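PDB 6OD8: putative aspartyl-tRNA synthetase from Leishmania major, which probably joins L-aspartate to its cognate tRNA(Asp) at the expense of ATP, releasing AMP and diphosphate, as a class II aminoacyl-tRNA synthetase. Local coordinates for residues A[275-280]-A[510-515]; A[459-464]-A[469-474]. One frame throughout, in Å; residues are numbered along the deposited sequence.

Contact 1. Residues A[275-280]-A[510-515]; sequences PQLYKQ and KEYVDS. With EDO (1,2-ethanediol), chain G; FMT (formic acid), chain L.
Tyr512 lies across Leu277 and ends on Gln280, so that one side chain joins two helices, 276-283 and 510-514, of the class II synthetase domain. The path of this side chain combines an apolar ring face with a polar tip. From CB, which lies 3.7 Å from O2 of a formic acid molecule, the ring heads for the other helix because CG stands anti to the backbone N (chi1 163°). CD1 meets Leu277 CB at 3.6 Å. Next, Leu277 CD2 sits over the middle of one ring face, 3.7 Å from the centroid, in a CH-pi contact almost on the ring normal. The edge of the ring faces the Gln280 amide, whose plane is turned 78° from it. At the tip, Tyr512 OH donates to Gln280 OE1 (2.7 Å), and a water bridges the same hydroxyl to Gln280 NE2, which also bonds to His523. The Gln280 amide is thus held from several directions. Its oxygen takes a second, nearly straight bond from Gln276 NE2 at 3.0 Å, and this donor and the Tyr512 hydroxyl reach OE1 from opposite faces of the carbonyl plane.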
loop_
_atom_site.group_PDB
_atom_site.type_symbol
_atom_site.label_atom_id
_atom_site.label_comp_id
_atom_site.label_asym_id
_atom_site.label_seq_id
_atom_site.Cartn_x
_atom_site.Cartn_y
_atom_site.Cartn_z
ATOM N N PRO A 275 -3.233 5.912 -11.658
ATOM C CA PRO A 275 -2.739 7.190 -11.132
ATOM C C PRO A 275 -1.784 7.893 -12.094
ATOM O O PRO A 275 -1.041 8.769 -11.664
ATOM C CB PRO A 275 -2.039 6.777 -9.838
ATOM C CG PRO A 275 -1.448 5.431 -10.198
ATOM C CD PRO A 275 -2.490 4.769 -11.090
ATOM N N GLN A 276 -1.762 7.493 -13.373
ATOM C CA GLN A 276 -0.785 8.008 -14.341
ATOM C C GLN A 276 -0.590 9.520 -14.279
ATOM O O GLN A 276 0.527 10.009 -14.135
ATOM C CB GLN A 276 -1.208 7.623 -15.765
ATOM C CG GLN A 276 -0.283 8.188 -16.845
ATOM C CD GLN A 276 1.096 7.566 -16.763
ATOM O OE1 GLN A 276 1.223 6.355 -16.603
ATOM N NE2 GLN A 276 2.128 8.385 -16.845
ATOM N N LEU A 277 -1.666 10.282 -14.428
ATOM C CA LEU A 277 -1.506 11.731 -14.497
ATOM C C LEU A 277 -0.972 12.302 -13.180
ATOM O O LEU A 277 -0.078 13.153 -13.186
ATOM C CB LEU A 277 -2.835 12.392 -14.866
ATOM C CG LEU A 277 -3.579 11.894 -16.110
ATOM C CD1 LEU A 277 -4.718 12.868 -16.413
ATOM C CD2 LEU A 277 -2.657 11.769 -17.323
ATOM N N TYR A 278 -1.496 11.834 -12.041
ATOM C CA TYR A 278 -1.068 12.369 -10.746
ATOM C C TYR A 278 0.385 12.024 -10.439
ATOM O O TYR A 278 1.112 12.854 -9.882
ATOM C CB TYR A 278 -1.984 11.854 -9.632
ATOM C CG TYR A 278 -3.373 12.402 -9.778
ATOM C CD1 TYR A 278 -3.621 13.748 -9.568
ATOM C CD2 TYR A 278 -4.440 11.582 -10.143
ATOM C CE1 TYR A 278 -4.888 14.279 -9.736
ATOM C CE2 TYR A 278 -5.720 12.116 -10.301
ATOM C CZ TYR A 278 -5.927 13.447 -10.103
ATOM O OH TYR A 278 -7.194 13.961 -10.266
ATOM N N LYS A 279 0.822 10.797 -10.746
ATOM C CA LYS A 279 2.204 10.476 -10.411
ATOM C C LYS A 279 3.187 11.328 -11.209
ATOM O O LYS A 279 4.242 11.698 -10.687
ATOM C CB LYS A 279 2.493 8.978 -10.566
ATOM C CG LYS A 279 2.467 8.401 -12.013
ATOM C CD LYS A 279 2.788 6.899 -11.958
ATOM C CE LYS A 279 2.591 6.278 -13.338
ATOM N NZ LYS A 279 3.276 4.957 -13.451
ATOM N N GLN A 280 2.839 11.732 -12.439
ATOM C CA GLN A 280 3.683 12.710 -13.118
ATOM C C GLN A 280 3.599 14.089 -12.464
ATOM O O GLN A 280 4.610 14.796 -12.353
ATOM C CB GLN A 280 3.278 12.830 -14.589
ATOM C CG GLN A 280 3.401 11.563 -15.386
ATOM C CD GLN A 280 3.040 11.833 -16.850
ATOM O OE1 GLN A 280 2.016 11.374 -17.356
ATOM N NE2 GLN A 280 3.851 12.646 -17.502
ATOM N N LYS A 510 -6.845 19.842 -18.170
ATOM C CA LYS A 510 -5.982 21.009 -18.273
ATOM C C LYS A 510 -4.971 21.082 -17.130
ATOM O O LYS A 510 -3.869 21.603 -17.323
ATOM C CB LYS A 510 -6.824 22.285 -18.346
ATOM C CG LYS A 510 -7.662 22.593 -17.111
ATOM C CD LYS A 510 -8.485 23.867 -17.303
ATOM C CE LYS A 510 -8.897 24.466 -15.966
ATOM N NZ LYS A 510 -9.804 23.578 -15.182
ATOM N N GLU A 511 -5.308 20.575 -15.935
ATOM C CA GLU A 511 -4.388 20.745 -14.809
ATOM C C GLU A 511 -3.125 19.908 -14.991
ATOM O O GLU A 511 -2.024 20.318 -14.595
ATOM C CB GLU A 511 -5.082 20.384 -13.491
ATOM C CG GLU A 511 -6.142 21.376 -13.056
ATOM C CD GLU A 511 -7.532 20.932 -13.460
ATOM O OE1 GLU A 511 -7.648 19.922 -14.188
ATOM O OE2 GLU A 511 -8.506 21.586 -13.048
ATOM N N TYR A 512 -3.262 18.724 -15.577
ATOM C CA TYR A 512 -2.098 17.894 -15.854
ATOM C C TYR A 512 -1.134 18.611 -16.808
ATOM O O TYR A 512 0.068 18.717 -16.535
ATOM C CB TYR A 512 -2.591 16.560 -16.414
ATOM C CG TYR A 512 -1.608 15.688 -17.143
ATOM C CD1 TYR A 512 -0.722 14.877 -16.444
ATOM C CD2 TYR A 512 -1.602 15.626 -18.540
ATOM C CE1 TYR A 512 0.148 14.061 -17.087
ATOM C CE2 TYR A 512 -0.734 14.791 -19.197
ATOM C CZ TYR A 512 0.139 14.002 -18.467
ATOM O OH TYR A 512 1.031 13.167 -19.116
ATOM N N VAL A 513 -1.654 19.126 -17.920
ATOM C CA VAL A 513 -0.824 19.902 -18.849
ATOM C C VAL A 513 -0.214 21.106 -18.129
ATOM O O VAL A 513 0.989 21.378 -18.236
ATOM C CB VAL A 513 -1.655 20.345 -20.068
ATOM C CG1 VAL A 513 -0.814 21.216 -20.992
ATOM C CG2 VAL A 513 -2.221 19.130 -20.832
ATOM N N ASP A 514 -1.035 21.826 -17.358
ATOM C CA ASP A 514 -0.563 22.996 -16.621
ATOM C C ASP A 514 0.562 22.653 -15.646
ATOM O O ASP A 514 1.386 23.524 -15.327
ATOM C CB ASP A 514 -1.720 23.629 -15.845
ATOM C CG ASP A 514 -2.631 24.451 -16.725
ATOM O OD1 ASP A 514 -2.311 24.633 -17.928
ATOM O OD2 ASP A 514 -3.676 24.906 -16.205
ATOM N N SER A 515 0.597 21.420 -15.138
ATOM C CA SER A 515 1.641 21.056 -14.177
ATOM C C SER A 515 3.035 21.042 -14.787
ATOM O O SER A 515 4.015 20.995 -14.036
ATOM C CB SER A 515 1.360 19.690 -13.533
ATOM O OG SER A 515 1.662 18.596 -14.397
HETATM C C1 EDO G . -6.510 10.417 -14.248
HETATM O O1 EDO G . -6.835 9.185 -14.919
HETATM C C2 EDO G . -5.535 10.133 -13.099
HETATM O O2 EDO G . -4.326 9.486 -13.561
HETATM C C FMT L . -5.915 16.182 -14.276
HETATM O O1 FMT L . -5.869 16.272 -13.036
HETATM O O2 FMT L . -6.005 17.139 -15.069
HETATM O O HOH W 1 3.571 13.720 -20.324
#

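Contact 2. Residues A[459-464]-A[469-474]; sequences YTMECK and FTNSYD. With EDO (1,2-ethanediol), chain F; EDO (1,2-ethanediol), chain C.
A single beta bridge, with Glu462 and Thr470 only 4.0 Å apart at their CA atoms, joins 459-464 to 469-474, although the touching parts, 460-463 and 469-472, run 126° apart end to end. The bridge closes the turn between them, four residues long. Asn471 N donates to Met461 O at 2.8 Å, and Cys463 N to Phe469 O at 2.9 Å; both bonds are nearly straight, and they flank Glu462 and Thr470, making these a non-hydrogen-bonded antiparallel pair. Side chains fill in around them. Thr460 turns its methyl CG2, anti to the backbone N, onto Thr470 CB (3.6 Å), the two side chains crossing at about a right angle, while its hydroxyl bonds back to Pro457 O. Met461 and Asn471 run side by side, CG of the methionine 3.5 Å from the amide ND2. Cys463 lays SG against the backbone of Thr470, 3.4 Å from its carbonyl carbon. Beyond the bridge, Ser472 OG donates to Thr470 OG1 at 2.6 Å and is also bonded to Arg456. The carboxylate of Glu462 accepts bonds from two ethanediol molecules and forms a salt bridge with Arg498, and Gln64 of the second subunit donates to Glu462 O. With Asn471 at the centre of an inverse gamma turn, the chain passes from this hairpin-like closure into strand 472-477 of the large mixed sheet found in class II synthetase catalytic domains.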
loop_
_atom_site.group_PDB
_atom_site.type_symbol
_atom_site.label_atom_id
_atom_site.label_comp_id
_atom_site.label_asym_id
_atom_site.label_seq_id
_atom_site.Cartn_x
_atom_site.Cartn_y
_atom_site.Cartn_z
ATOM N N TYR A 459 1.115 10.894 -24.082
ATOM C CA TYR A 459 2.174 11.405 -23.208
ATOM C C TYR A 459 3.520 10.683 -23.376
ATOM O O TYR A 459 4.463 10.987 -22.642
ATOM C CB TYR A 459 1.742 11.338 -21.736
ATOM C CG TYR A 459 1.119 10.029 -21.292
ATOM C CD1 TYR A 459 1.910 8.916 -21.000
ATOM C CD2 TYR A 459 -0.257 9.906 -21.159
ATOM C CE1 TYR A 459 1.345 7.728 -20.607
ATOM C CE2 TYR A 459 -0.836 8.707 -20.740
ATOM C CZ TYR A 459 -0.029 7.633 -20.478
ATOM O OH TYR A 459 -0.562 6.432 -20.088
ATOM N N THR A 460 3.644 9.759 -24.329
ATOM C CA THR A 460 4.900 9.031 -24.526
ATOM C C THR A 460 5.859 9.833 -25.408
ATOM O O THR A 460 5.489 10.251 -26.511
ATOM C CB THR A 460 4.611 7.687 -25.181
ATOM O OG1 THR A 460 3.625 7.001 -24.402
ATOM C CG2 THR A 460 5.894 6.845 -25.266
ATOM N N MET A 461 7.104 10.010 -24.941
ATOM C CA MET A 461 8.117 10.728 -25.719
ATOM C C MET A 461 8.536 9.925 -26.944
ATOM O O MET A 461 8.859 8.738 -26.834
ATOM C CB MET A 461 9.347 11.028 -24.851
ATOM C CG MET A 461 10.438 11.871 -25.556
ATOM S SD MET A 461 9.999 13.603 -25.718
ATOM C CE MET A 461 10.389 14.184 -24.038
ATOM N N GLU A 462 8.529 10.575 -28.118
ATOM C CA GLU A 462 8.977 9.933 -29.351
ATOM C C GLU A 462 10.511 9.922 -29.448
ATOM O O GLU A 462 11.201 10.761 -28.864
ATOM C CB GLU A 462 8.379 10.656 -30.571
ATOM C CG GLU A 462 6.865 10.449 -30.714
ATOM C CD GLU A 462 6.177 11.538 -31.534
ATOM O OE1 GLU A 462 6.879 12.383 -32.138
ATOM O OE2 GLU A 462 4.925 11.550 -31.572
ATOM N N CYS A 463 11.049 8.955 -30.203
ATOM C CA CYS A 463 12.488 8.943 -30.456
ATOM C C CYS A 463 12.863 10.104 -31.371
ATOM O O CYS A 463 12.226 10.323 -32.407
ATOM C CB CYS A 463 12.939 7.628 -31.097
ATOM S SG CYS A 463 12.448 6.181 -30.168
ATOM N N LYS A 464 13.917 10.826 -30.987
ATOM C CA LYS A 464 14.402 11.954 -31.778
ATOM C C LYS A 464 14.840 11.522 -33.173
ATOM O O LYS A 464 14.598 12.234 -34.159
ATOM C CB LYS A 464 15.575 12.619 -31.061
ATOM C CG LYS A 464 15.965 13.954 -31.687
ATOM C CD LYS A 464 16.764 14.803 -30.746
ATOM C CE LYS A 464 16.668 16.262 -31.154
ATOM N NZ LYS A 464 17.150 16.453 -32.548
ATOM N N PHE A 469 8.852 5.674 -33.741
ATOM C CA PHE A 469 9.016 4.894 -32.523
ATOM C C PHE A 469 9.097 5.822 -31.315
ATOM O O PHE A 469 9.210 7.048 -31.441
ATOM C CB PHE A 469 10.255 3.983 -32.611
ATOM C CG PHE A 469 10.196 2.992 -33.762
ATOM C CD1 PHE A 469 9.495 1.797 -33.630
ATOM C CD2 PHE A 469 10.830 3.266 -34.978
ATOM C CE1 PHE A 469 9.430 0.880 -34.683
ATOM C CE2 PHE A 469 10.764 2.355 -36.045
ATOM C CZ PHE A 469 10.064 1.156 -35.897
ATOM N N THR A 470 9.050 5.211 -30.128
ATOM C CA THR A 470 8.969 5.951 -28.877
ATOM C C THR A 470 10.014 5.444 -27.901
ATOM O O THR A 470 10.548 4.334 -28.024
ATOM C CB THR A 470 7.579 5.825 -28.231
ATOM O OG1 THR A 470 7.271 4.432 -28.055
ATOM C CG2 THR A 470 6.517 6.483 -29.121
ATOM N N ASN A 471 10.299 6.301 -26.925
ATOM C CA ASN A 471 11.195 5.985 -25.822
ATOM C C ASN A 471 10.410 5.179 -24.792
ATOM O O ASN A 471 10.083 5.661 -23.710
ATOM C CB ASN A 471 11.732 7.269 -25.205
ATOM C CG ASN A 471 12.638 8.027 -26.138
ATOM O OD1 ASN A 471 13.224 7.439 -27.043
ATOM N ND2 ASN A 471 12.773 9.338 -25.913
ATOM N N SER A 472 10.124 3.924 -25.143
ATOM C CA SER A 472 9.208 3.121 -24.334
ATOM C C SER A 472 9.553 1.644 -24.482
ATOM O O SER A 472 10.234 1.248 -25.425
ATOM C CB SER A 472 7.758 3.357 -24.755
ATOM O OG SER A 472 7.529 2.842 -26.050
ATOM N N TYR A 473 9.058 0.828 -23.551
ATOM C CA TYR A 473 9.289 -0.614 -23.617
ATOM C C TYR A 473 8.097 -1.335 -22.994
ATOM O O TYR A 473 7.327 -0.759 -22.219
ATOM C CB TYR A 473 10.597 -1.014 -22.896
ATOM C CG TYR A 473 10.482 -0.768 -21.412
ATOM C CD1 TYR A 473 9.905 -1.723 -20.565
ATOM C CD2 TYR A 473 10.884 0.445 -20.861
ATOM C CE1 TYR A 473 9.736 -1.478 -19.200
ATOM C CE2 TYR A 473 10.731 0.704 -19.494
ATOM C CZ TYR A 473 10.158 -0.256 -18.673
ATOM O OH TYR A 473 10.003 0.013 -17.332
ATOM N N ASP A 474 7.976 -2.623 -23.313
ATOM C CA ASP A 474 7.067 -3.529 -22.622
ATOM C C ASP A 474 7.888 -4.652 -22.001
ATOM O O ASP A 474 8.891 -5.086 -22.573
ATOM C CB ASP A 474 6.042 -4.169 -23.575
ATOM C CG ASP A 474 4.776 -3.343 -23.755
ATOM O OD1 ASP A 474 4.730 -2.172 -23.321
ATOM O OD2 ASP A 474 3.822 -3.888 -24.360
HETATM C C1 EDO F . 8.438 15.090 -30.029
HETATM O O1 EDO F . 8.675 14.180 -31.122
HETATM C C2 EDO F . 8.386 14.315 -28.707
HETATM O O2 EDO F . 7.414 13.262 -28.786
HETATM C C1 EDO C . 3.873 15.019 -32.806
HETATM O O1 EDO C . 3.786 14.192 -31.636
HETATM C C2 EDO C . 5.328 15.138 -33.258
HETATM O O2 EDO C . 5.689 14.021 -34.081
#

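Contacts 1 and 2 illustrate how neighbouring parts of one domain can be fastened at different sequence ranges. Their centres lie about 18 Å apart, on the same side of the chain's centre, within the class II synthetase catalytic domain. Along the chain, 275-280 comes first, then 459-464 and 469-474, and finally 510-515, so the short local closure falls within the long-range pairing of helices. Tyr459 links them physically: its CB packs against Tyr512 OH at 3.3 Å, and its ring lies beside Gln276. Strand 472-477, leading out of contact 2, belongs to the same sheet as strand 310-319, which Gln280 touches. Both contacts also reach the second subunit, placing them near the dimer interface.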